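Long-range contact in extracellular sialidase/neuraminidase, putative (Aspergillus fumigatus, PDB 2XZI), which acts as a KDNase, a sialidase-family hydrolase that probably releases the deaminated sialic acid KDN from glycosides, and binds that sugar in its pocket: residues 94-106 with 115-127. Residues are numbered along the deposited sequence; the frame is centred on the assembly and turned at random.
Sequences VVGSGAGTWGNPT and IYLFLSWNGATYS. With NA (sodium ion), chain E.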
ATOM      1  N   VAL A  94      -2.081  -1.847 -15.376  1.00  7.12           N
ATOM      2  CA  VAL A  94      -0.674  -2.204 -15.452  1.00  7.45           C
ATOM      3  C   VAL A  94      -0.580  -3.596 -16.083  1.00  8.14           C
ATOM      4  O   VAL A  94       0.147  -3.775 -17.053  1.00  9.94           O
ATOM      5  CB  VAL A  94      -0.008  -2.201 -14.060  1.00  7.24           C
ATOM      6  CG1 VAL A  94       1.419  -2.734 -14.175  1.00  7.83           C
ATOM      7  CG2 VAL A  94       0.013  -0.806 -13.468  1.00  7.67           C
ATOM      8  N   VAL A  95      -1.325  -4.553 -15.519  1.00  8.40           N
ATOM      9  CA  VAL A  95      -1.322  -5.941 -15.992  1.00  8.98           C
ATOM     10  C   VAL A  95      -2.635  -6.609 -15.615  1.00  9.63           C
ATOM     11  O   VAL A  95      -3.148  -6.395 -14.519  1.00  8.97           O
ATOM     12  CB  VAL A  95      -0.106  -6.740 -15.427  1.00  8.38           C
ATOM     13  CG1 VAL A  95      -0.082  -6.733 -13.884  1.00  8.82           C
ATOM     14  CG2 VAL A  95      -0.082  -8.169 -15.976  1.00  9.24           C
ATOM     15  N   GLY A  96      -3.185  -7.407 -16.527  1.00 10.13           N
ATOM     16  CA  GLY A  96      -4.469  -8.079 -16.295  1.00 11.67           C
ATOM     17  C   GLY A  96      -4.575  -9.422 -16.996  1.00 12.66           C
ATOM     18  O   GLY A  96      -5.645 -10.038 -17.031  1.00 13.33           O
ATOM     19  N   SER A  97      -3.461  -9.891 -17.545  1.00 13.95           N
ATOM     20  CA  SER A  97      -3.444 -11.123 -18.340  1.00 14.87           C
ATOM     21  C   SER A  97      -3.952 -12.359 -17.587  1.00 14.82           C
ATOM     22  O   SER A  97      -3.559 -12.601 -16.450  1.00 15.19           O
ATOM     23  CB  SER A  97      -2.035 -11.370 -18.885  1.00 15.33           C
ATOM     24  OG  SER A  97      -1.063 -11.359 -17.849  1.00 17.78           O
ATOM     25  N   GLY A  98      -4.819 -13.138 -18.228  1.00 15.18           N
ATOM     26  CA  GLY A  98      -5.330 -14.362 -17.619  1.00 15.65           C
ATOM     27  C   GLY A  98      -6.455 -14.097 -16.632  1.00 15.30           C
ATOM     28  O   GLY A  98      -6.929 -12.955 -16.511  1.00 16.64           O
ATOM     29  N   ALA A  99      -6.884 -15.145 -15.925  1.00 14.43           N
ATOM     30  CA  ALA A  99      -7.961 -15.050 -14.921  1.00 14.01           C
ATOM     31  C   ALA A  99      -7.412 -15.308 -13.511  1.00 13.24           C
ATOM     32  O   ALA A  99      -8.162 -15.592 -12.558  1.00 13.38           O
ATOM     33  CB  ALA A  99      -9.074 -16.023 -15.249  1.00 14.78           C
ATOM     34  N   GLY A 100      -6.092 -15.201 -13.396  1.00 12.96           N
ATOM     35  CA  GLY A 100      -5.419 -15.287 -12.115  1.00 12.49           C
ATOM     36  C   GLY A 100      -5.411 -13.943 -11.413  1.00 11.90           C
ATOM     37  O   GLY A 100      -6.034 -12.966 -11.860  1.00 11.11           O
ATOM     38  N   THR A 101      -4.671 -13.898 -10.315  1.00 10.59           N
ATOM     39  CA  THR A 101      -4.619 -12.755  -9.417  1.00  9.98           C
ATOM     40  C   THR A 101      -3.316 -12.008  -9.621  1.00  9.00           C
ATOM     41  O   THR A 101      -2.242 -12.576  -9.396  1.00  8.65           O
ATOM     42  CB  THR A 101      -4.650 -13.218  -7.924  1.00 10.19           C
ATOM     43  OG1 THR A 101      -5.838 -13.966  -7.638  1.00 11.99           O
ATOM     44  CG2 THR A 101      -4.487 -12.032  -6.951  1.00 12.15           C
ATOM     45  N   TRP A 102      -3.409 -10.753 -10.059  1.00  7.53           N
ATOM     46  CA  TRP A 102      -2.282  -9.827 -10.057  1.00  7.48           C
ATOM     47  C   TRP A 102      -2.534  -8.815  -8.950  1.00  7.28           C
ATOM     48  O   TRP A 102      -3.534  -8.095  -8.998  1.00  8.09           O
ATOM     49  CB  TRP A 102      -2.165  -9.075 -11.387  1.00  7.43           C
ATOM     50  CG  TRP A 102      -1.825  -9.923 -12.563  1.00  8.36           C
ATOM     51  CD1 TRP A 102      -2.703 -10.454 -13.453  1.00  9.29           C
ATOM     52  CD2 TRP A 102      -0.520 -10.355 -12.971  1.00  9.97           C
ATOM     53  NE1 TRP A 102      -2.026 -11.190 -14.405  1.00 11.31           N
ATOM     54  CE2 TRP A 102      -0.688 -11.143 -14.130  1.00  9.95           C
ATOM     55  CE3 TRP A 102       0.776 -10.141 -12.474  1.00  9.93           C
ATOM     56  CZ2 TRP A 102       0.394 -11.734 -14.801  1.00 12.57           C
ATOM     57  CZ3 TRP A 102       1.848 -10.723 -13.143  1.00 12.76           C
ATOM     58  CH2 TRP A 102       1.648 -11.506 -14.293  1.00 12.87           C
ATOM     59  N   GLY A 103      -1.636  -8.726  -7.974  1.00  5.92           N
ATOM     60  CA  GLY A 103      -1.894  -7.828  -6.853  1.00  5.75           C
ATOM     61  C   GLY A 103      -0.721  -7.464  -5.987  1.00  5.39           C
ATOM     62  O   GLY A 103       0.434  -7.540  -6.405  1.00  5.81           O
ATOM     63  N   ASN A 104      -1.041  -7.065  -4.757  1.00  4.57           N
ATOM     64  CA  ASN A 104      -0.034  -6.574  -3.804  1.00  5.25           C
ATOM     65  C   ASN A 104       0.851  -5.454  -4.381  1.00  4.90           C
ATOM     66  O   ASN A 104       2.076  -5.527  -4.314  1.00  5.55           O
ATOM     67  CB  ASN A 104       0.851  -7.731  -3.305  1.00  5.43           C
ATOM     68  CG  ASN A 104       0.158  -8.593  -2.284  1.00  5.03           C
ATOM     69  OD1 ASN A 104      -0.783  -9.333  -2.613  1.00  5.97           O
ATOM     70  ND2 ASN A 104       0.585  -8.492  -1.036  1.00  5.57           N
ATOM     71  N   PRO A 105       0.250  -4.413  -4.976  1.00  4.83           N
ATOM     72  CA  PRO A 105       1.138  -3.397  -5.546  1.00  4.75           C
ATOM     73  C   PRO A 105       2.089  -2.796  -4.511  1.00  4.13           C
ATOM     74  O   PRO A 105       1.656  -2.352  -3.442  1.00  4.62           O
ATOM     75  CB  PRO A 105       0.157  -2.325  -6.061  1.00  4.44           C
ATOM     76  CG  PRO A 105      -1.059  -2.525  -5.222  1.00  4.64           C
ATOM     77  CD  PRO A 105      -1.162  -3.995  -5.047  1.00  4.70           C
ATOM     78  N   THR A 106       3.386  -2.805  -4.830  1.00  4.47           N
ATOM     79  CA  THR A 106       4.418  -2.249  -3.947  1.00  4.57           C
ATOM     80  C   THR A 106       5.411  -1.440  -4.794  1.00  4.67           C
ATOM     81  O   THR A 106       6.454  -1.949  -5.210  1.00  4.93           O
ATOM     82  CB  THR A 106       5.117  -3.354  -3.129  1.00  4.60           C
ATOM     83  OG1 THR A 106       4.125  -4.206  -2.555  1.00  5.14           O
ATOM     84  CG2 THR A 106       5.956  -2.763  -2.003  1.00  4.70           C
ATOM     85  N   ILE A 115       9.956   4.200 -12.184  1.00  6.31           N
ATOM     86  CA  ILE A 115       9.066   3.708 -11.142  1.00  6.36           C
ATOM     87  C   ILE A 115       9.011   2.186 -11.210  1.00  6.32           C
ATOM     88  O   ILE A 115       8.525   1.610 -12.177  1.00  7.20           O
ATOM     89  CB  ILE A 115       7.643   4.299 -11.202  1.00  6.00           C
ATOM     90  CG1 ILE A 115       7.678   5.837 -11.240  1.00  7.87           C
ATOM     91  CG2 ILE A 115       6.845   3.797  -9.990  1.00  7.24           C
ATOM     92  CD1 ILE A 115       7.539   6.412 -12.662  1.00  9.24           C
ATOM     93  N   TYR A 116       9.539   1.544 -10.175  1.00  5.80           N
ATOM     94  CA  TYR A 116       9.473   0.124 -10.041  1.00  5.34           C
ATOM     95  C   TYR A 116       8.176  -0.260  -9.355  1.00  5.28           C
ATOM     96  O   TYR A 116       7.751   0.396  -8.411  1.00  7.12           O
ATOM     97  CB  TYR A 116      10.639  -0.362  -9.199  1.00  5.97           C
ATOM     98  CG  TYR A 116      11.996  -0.425  -9.864  1.00  5.75           C
ATOM     99  CD1 TYR A 116      12.240  -1.325 -10.904  1.00  6.76           C
ATOM    100  CD2 TYR A 116      13.044   0.354  -9.388  1.00  5.80           C
ATOM    101  CE1 TYR A 116      13.512  -1.416 -11.478  1.00  8.00           C
ATOM    102  CE2 TYR A 116      14.305   0.267  -9.953  1.00  6.57           C
ATOM    103  CZ  TYR A 116      14.515  -0.620 -10.991  1.00  6.04           C
ATOM    104  OH  TYR A 116      15.779  -0.746 -11.543  1.00  8.44           O
ATOM    105  N   LEU A 117       7.546  -1.332  -9.834  1.00  4.35           N
ATOM    106  CA  LEU A 117       6.356  -1.860  -9.186  1.00  4.94           C
ATOM    107  C   LEU A 117       6.519  -3.369  -8.982  1.00  4.59           C
ATOM    108  O   LEU A 117       6.484  -4.158  -9.932  1.00  5.37           O
ATOM    109  CB  LEU A 117       5.085  -1.507  -9.974  1.00  4.54           C
ATOM    110  CG  LEU A 117       3.765  -2.069  -9.452  1.00  5.80           C
ATOM    111  CD1 LEU A 117       3.319  -1.317  -8.237  1.00  5.36           C
ATOM    112  CD2 LEU A 117       2.729  -1.918 -10.539  1.00  7.77           C
ATOM    113  N   PHE A 118       6.732  -3.753  -7.730  1.00  5.07           N
ATOM    114  CA  PHE A 118       6.698  -5.165  -7.373  1.00  5.24           C
ATOM    115  C   PHE A 118       5.260  -5.618  -7.162  1.00  5.52           C
ATOM    116  O   PHE A 118       4.433  -4.853  -6.686  1.00  5.74           O
ATOM    117  CB  PHE A 118       7.518  -5.416  -6.101  1.00  5.95           C
ATOM    118  CG  PHE A 118       9.012  -5.311  -6.299  1.00  5.81           C
ATOM    119  CD1 PHE A 118       9.676  -4.080  -6.184  1.00  6.79           C
ATOM    120  CD2 PHE A 118       9.758  -6.456  -6.617  1.00  6.99           C
ATOM    121  CE1 PHE A 118      11.070  -3.993  -6.395  1.00  6.93           C
ATOM    122  CE2 PHE A 118      11.151  -6.369  -6.826  1.00  7.12           C
ATOM    123  CZ  PHE A 118      11.792  -5.132  -6.705  1.00  5.97           C
ATOM    124  N   LEU A 119       4.976  -6.866  -7.534  1.00  6.19           N
ATOM    125  CA  LEU A 119       3.619  -7.412  -7.488  1.00  6.94           C
ATOM    126  C   LEU A 119       3.684  -8.876  -7.107  1.00  6.47           C
ATOM    127  O   LEU A 119       4.697  -9.519  -7.363  1.00  6.52           O
ATOM    128  CB  LEU A 119       2.949  -7.365  -8.875  1.00  8.82           C
ATOM    129  CG  LEU A 119       2.823  -6.050  -9.610  1.00  9.93           C
ATOM    130  CD1 LEU A 119       2.419  -6.268 -11.069  1.00 12.04           C
ATOM    131  CD2 LEU A 119       1.803  -5.186  -8.911  1.00 11.05           C
ATOM    132  N   SER A 120       2.599  -9.388  -6.535  1.00  5.63           N
ATOM    133  CA  SER A 120       2.403 -10.813  -6.323  1.00  5.68           C
ATOM    134  C   SER A 120       1.418 -11.353  -7.368  1.00  5.59           C
ATOM    135  O   SER A 120       0.561 -10.610  -7.880  1.00  5.96           O
ATOM    136  CB  SER A 120       1.850 -11.053  -4.914  1.00  6.12           C
ATOM    137  OG  SER A 120       2.770 -10.643  -3.901  1.00  6.84           O
ATOM    138  N   TRP A 121       1.563 -12.641  -7.697  1.00  5.91           N
ATOM    139  CA  TRP A 121       0.656 -13.320  -8.612  1.00  6.65           C
ATOM    140  C   TRP A 121       0.346 -14.697  -8.057  1.00  6.52           C
ATOM    141  O   TRP A 121       1.214 -15.326  -7.428  1.00  7.98           O
ATOM    142  CB  TRP A 121       1.340 -13.479  -9.973  1.00  7.02           C
ATOM    143  CG  TRP A 121       0.556 -14.253 -10.967  1.00  9.16           C
ATOM    144  CD1 TRP A 121      -0.335 -13.735 -11.855  1.00 10.33           C
ATOM    145  CD2 TRP A 121       0.597 -15.672 -11.209  1.00 10.82           C
ATOM    146  NE1 TRP A 121      -0.865 -14.733 -12.627  1.00 11.93           N
ATOM    147  CE2 TRP A 121      -0.316 -15.933 -12.256  1.00 10.48           C
ATOM    148  CE3 TRP A 121       1.296 -16.751 -10.630  1.00 10.87           C
ATOM    149  CZ2 TRP A 121      -0.545 -17.232 -12.753  1.00 11.95           C
ATOM    150  CZ3 TRP A 121       1.057 -18.049 -11.124  1.00 11.85           C
ATOM    151  CH2 TRP A 121       0.145 -18.266 -12.170  1.00 11.71           C
ATOM    152  N   ASN A 122      -0.864 -15.176  -8.308  1.00  6.56           N
ATOM    153  CA  ASN A 122      -1.174 -16.608  -8.214  1.00  7.14           C
ATOM    154  C   ASN A 122      -2.122 -17.001  -9.329  1.00  7.62           C
ATOM    155  O   ASN A 122      -2.796 -16.145  -9.931  1.00  7.87           O
ATOM    156  CB  ASN A 122      -1.721 -17.041  -6.831  1.00  6.41           C
ATOM    157  CG  ASN A 122      -2.938 -16.256  -6.401  1.00  8.57           C
ATOM    158  OD1 ASN A 122      -2.833 -15.292  -5.645  1.00  7.82           O
ATOM    159  ND2 ASN A 122      -4.113 -16.659  -6.895  1.00 10.49           N
ATOM    160  N   GLY A 123      -2.197 -18.303  -9.582  1.00  8.31           N
ATOM    161  CA  GLY A 123      -3.031 -18.834 -10.649  1.00  8.72           C
ATOM    162  C   GLY A 123      -4.515 -18.714 -10.433  1.00 10.46           C
ATOM    163  O   GLY A 123      -4.981 -18.560  -9.302  1.00 10.01           O
ATOM    164  N   ALA A 124      -5.250 -18.841 -11.544  1.00 12.59           N
ATOM    165  CA  ALA A 124      -6.708 -18.666 -11.609  1.00 13.93           C
ATOM    166  C   ALA A 124      -7.508 -19.635 -10.732  1.00 14.13           C
ATOM    167  O   ALA A 124      -8.637 -19.333 -10.333  1.00 15.77           O
ATOM    168  CB  ALA A 124      -7.183 -18.767 -13.066  1.00 13.97           C
ATOM    169  N   THR A 125      -6.927 -20.797 -10.446  1.00 14.22           N
ATOM    170  CA  THR A 125      -7.659 -21.862  -9.771  1.00 14.17           C
ATOM    171  C   THR A 125      -7.053 -22.174  -8.416  1.00 13.49           C
ATOM    172  O   THR A 125      -7.347 -23.212  -7.828  1.00 14.18           O
ATOM    173  CB  THR A 125      -7.710 -23.153 -10.621  1.00 14.49           C
ATOM    174  OG1 THR A 125      -6.375 -23.603 -10.887  1.00 16.67           O
ATOM    175  CG2 THR A 125      -8.471 -22.914 -11.942  1.00 14.84           C
ATOM    176  N   TYR A 126      -6.204 -21.273  -7.921  1.00 12.04           N
ATOM    177  CA  TYR A 126      -5.635 -21.408  -6.574  1.00 11.29           C
ATOM    178  C   TYR A 126      -6.092 -20.291  -5.646  1.00 10.99           C
ATOM    179  O   TYR A 126      -6.387 -19.172  -6.095  1.00 11.14           O
ATOM    180  CB  TYR A 126      -4.109 -21.420  -6.626  1.00 11.06           C
ATOM    181  CG  TYR A 126      -3.534 -22.634  -7.289  1.00 11.08           C
ATOM    182  CD1 TYR A 126      -3.377 -22.681  -8.671  1.00 11.89           C
ATOM    183  CD2 TYR A 126      -3.164 -23.755  -6.544  1.00 11.48           C
ATOM    184  CE1 TYR A 126      -2.861 -23.803  -9.298  1.00 13.87           C
ATOM    185  CE2 TYR A 126      -2.644 -24.876  -7.166  1.00 14.06           C
ATOM    186  CZ  TYR A 126      -2.498 -24.891  -8.540  1.00 13.16           C
ATOM    187  OH  TYR A 126      -1.980 -26.001  -9.170  1.00 16.58           O
ATOM    188  N   SER A 127      -6.143 -20.599  -4.352  1.00 10.31           N
ATOM    189  CA  SER A 127      -6.421 -19.610  -3.317  1.00  9.88           C
ATOM    190  C   SER A 127      -5.613 -19.923  -2.067  1.00 10.12           C
ATOM    191  O   SER A 127      -5.143 -21.052  -1.907  1.00  9.55           O
ATOM    192  CB  SER A 127      -7.919 -19.529  -3.008  1.00 10.31           C
ATOM    193  OG  SER A 127      -8.392 -20.708  -2.364  1.00 10.35           O
TER
HETATM  194 NA    NA E 502      -7.269 -10.786 -15.522  1.00 12.27          NA
HETATM  195  O   HOH W   1      -3.417 -14.628 -14.504  1.00 20.15           O
HETATM  196  O   HOH W   2     -10.124 -17.231 -11.632  1.00 18.89           O
HETATM  197  O   HOH W   3      -5.926 -11.253 -13.759  1.00 12.81           O
HETATM  198  O   HOH W   4      -7.084 -17.176  -7.743  1.00 18.74           O
HETATM  199  O   HOH W   5      -9.332  -9.790 -16.468  1.00 21.31           O
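The indole of Trp102 lies between two partners: Trp121 sends CD1 over the centre of one face, 3.5 Å from CE2 of Trp102, while the CG2 methyl of Val95 sits over the centre of the other. The two indoles make an edge-to-face pair, the edge of Trp121 directed at Trp102, with planes at 57°. Trp121 has CG anti to the backbone N (chi1 175°), which swings its five-membered ring over Trp102, its partner in a non-hydrogen-bonded antiparallel pair. Gly123 N lies over one face of the Trp121 ring, offset toward the rim. At the edges, Trp102 NE1 gives an in-plane bond to a lone pair of Ser97 O (2.9 Å), fixing the rotation of that ring, and Trp121 NE1 donates in plane to a water that also accepts from Gly100 N and donates to Ser97 O. Thr106 O lies at the edge of the Phe118 ring. On the side of the indoles, Leu119 CD1 meets Val95 CG1 tip to tip (3.8 Å), and Leu117 CD2 meets Val94 CG1 likewise.

On the sheet face carrying Thr101 and Asn122, Asn122 ND2 bonds to Gly123 O (3.2 Å) and weakly to Thr101 OG1, but the strongest polar partner of Asn122 is Arg151, and that of Thr101 is Gly66 O. Asn104 CB rests against Ser120 OG (3.5 Å), its amide tied to Val185 O and Arg151, close to the bound sugar.

Paired backbone bonds join Thr101 with Asn122, Gly103 with Ser120 and Thr106 with Phe118; between the last two pairs the register slips by one residue. Before the strand, Gly96 O and Gly98 O share the sodium ion with Asp67 and Asn69. The hairpin thus exemplifies how cross-strand pairs and a beta bulge shape one four-stranded blade of the sialidase beta-propeller.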